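Local coordinates for microcin B17-processing protein McbB (Escherichia coli, PDB 6GRI) that is required to process the inactive microcin B17 precursor McbA into the active antibiotic peptide, at residues A[45-50]-A[78-83]. Residues are numbered along the deposited sequence; the frame is centred on the assembly and turned at random.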
# COMPACT_ATOMS: atom_id res chain seq x y z
N LYS A 45 -1.30 -53.11 -11.13
CA LYS A 45 -2.34 -53.62 -10.21
C LYS A 45 -2.52 -52.70 -9.00
O LYS A 45 -3.64 -52.25 -8.70
CB LYS A 45 -2.01 -55.03 -9.74
N VAL A 46 -1.40 -52.40 -8.33
CA VAL A 46 -1.39 -51.48 -7.18
C VAL A 46 -1.95 -50.13 -7.60
O VAL A 46 -2.81 -49.59 -6.91
CB VAL A 46 0.04 -51.30 -6.59
CG1 VAL A 46 0.08 -50.19 -5.54
CG2 VAL A 46 0.56 -52.60 -5.99
N LEU A 47 -1.48 -49.60 -8.73
CA LEU A 47 -1.94 -48.30 -9.24
C LEU A 47 -3.43 -48.31 -9.57
O LEU A 47 -4.15 -47.36 -9.27
CB LEU A 47 -1.11 -47.83 -10.45
CG LEU A 47 0.29 -47.31 -10.12
CD1 LEU A 47 1.12 -47.12 -11.38
CD2 LEU A 47 0.24 -46.01 -9.33
N GLU A 48 -3.89 -49.40 -10.18
CA GLU A 48 -5.32 -49.64 -10.35
C GLU A 48 -6.08 -49.61 -9.01
O GLU A 48 -7.14 -48.99 -8.92
CB GLU A 48 -5.55 -50.97 -11.09
N SER A 49 -5.53 -50.26 -7.97
CA SER A 49 -6.13 -50.28 -6.61
C SER A 49 -6.23 -48.89 -5.94
O SER A 49 -7.29 -48.51 -5.44
CB SER A 49 -5.37 -51.26 -5.70
N LEU A 50 -5.13 -48.14 -5.95
CA LEU A 50 -5.05 -46.79 -5.35
C LEU A 50 -5.97 -45.73 -5.99
O LEU A 50 -6.29 -44.73 -5.33
CB LEU A 50 -3.61 -46.26 -5.39
CG LEU A 50 -2.62 -47.01 -4.50
CD1 LEU A 50 -1.19 -46.86 -5.02
CD2 LEU A 50 -2.72 -46.54 -3.06
N GLU A 78 8.94 -46.00 -2.24
CA GLU A 78 9.82 -45.03 -2.90
C GLU A 78 9.32 -44.69 -4.31
O GLU A 78 9.45 -43.55 -4.74
CB GLU A 78 11.29 -45.49 -2.91
CG GLU A 78 11.62 -46.68 -3.80
CD GLU A 78 12.24 -46.34 -5.16
OE1 GLU A 78 12.83 -47.26 -5.77
OE2 GLU A 78 12.15 -45.19 -5.63
N PHE A 79 8.75 -45.67 -5.00
CA PHE A 79 8.17 -45.43 -6.32
C PHE A 79 6.96 -44.52 -6.22
O PHE A 79 6.94 -43.44 -6.81
CB PHE A 79 7.78 -46.74 -7.02
CG PHE A 79 7.19 -46.54 -8.40
CD1 PHE A 79 8.01 -46.34 -9.50
CD2 PHE A 79 5.81 -46.54 -8.59
CE1 PHE A 79 7.48 -46.15 -10.77
CE2 PHE A 79 5.26 -46.35 -9.86
CZ PHE A 79 6.10 -46.15 -10.94
N LEU A 80 5.96 -44.95 -5.45
CA LEU A 80 4.70 -44.20 -5.34
C LEU A 80 4.88 -42.78 -4.77
O LEU A 80 4.16 -41.86 -5.16
CB LEU A 80 3.69 -44.98 -4.49
CG LEU A 80 3.18 -46.30 -5.10
CD1 LEU A 80 2.63 -47.22 -4.02
CD2 LEU A 80 2.14 -46.04 -6.18
N ILE A 81 5.84 -42.60 -3.86
CA ILE A 81 6.15 -41.29 -3.30
C ILE A 81 6.84 -40.39 -4.34
O ILE A 81 6.36 -39.29 -4.62
CB ILE A 81 7.01 -41.39 -2.02
N THR A 82 7.93 -40.87 -4.95
CA THR A 82 8.71 -40.05 -5.90
C THR A 82 7.95 -39.66 -7.16
O THR A 82 8.10 -38.54 -7.64
CB THR A 82 10.02 -40.72 -6.37
OG1 THR A 82 9.72 -41.97 -7.00
CG2 THR A 82 10.99 -40.94 -5.21
N THR A 83 7.13 -40.57 -7.69
CA THR A 83 6.33 -40.28 -8.90
C THR A 83 5.09 -39.40 -8.64
O THR A 83 4.42 -38.99 -9.59
CB THR A 83 5.86 -41.57 -9.60
OG1 THR A 83 5.04 -42.33 -8.71
CG2 THR A 83 7.06 -42.42 -10.03
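The ring of F79 meets L47 at its rim: CD1 of L47 lies near the ring plane, 4.5 Å from CE2 of F79, so the leucine abuts an edge and not a face. One face is taken by F79's own segment, where CG2 of T83 stands 3.8 Å above the ring plane, displaced toward the rim. Three strands, 13-23, 26-31 and 35-37, precede three helices, 42-52, 59-69 and 73-82, an order consistent with the winged-helix-like RiPP recognition element found in peptide-modifying enzymes. Here the first and third of those helices face each other. Their local axes approach no closer than 12.5 Å, at a crossing angle of -52°, and even the nearest CA atoms, those of L47 and L80, are 8.7 Å apart. The backbones therefore do not touch, and the 155 Å² buried between the segments is bridged by side chains alone.

L80 contributes the largest single share of it. With CG anti to its carbonyl carbon (chi1 -66°), its CB points toward helix 42-52 and both terminal methyls meet side chains there. CD2 lies 3.6 Å from CD1 of L50, the two leucines meeting tip to tip, and 3.7 Å from CD2 of L47, the L47 and L80 side chains running alongside each other in opposing senses. CD1 of L80 also rests against CD1 of L50, with CG1 of V46 slightly farther off at 4.2 Å. No hydrogen bond joins the segments, so the evidence points to purely apolar packing. L66 of helix 59-69 also touches V46, while I20 and L29 of the strands close on L47.

Near the end of helix 73-82, the carbonyl oxygen of F79 accepts from two donors of T83: the backbone N and, at 2.9 Å, OG1, which lies 38° out of the carbonyl plane.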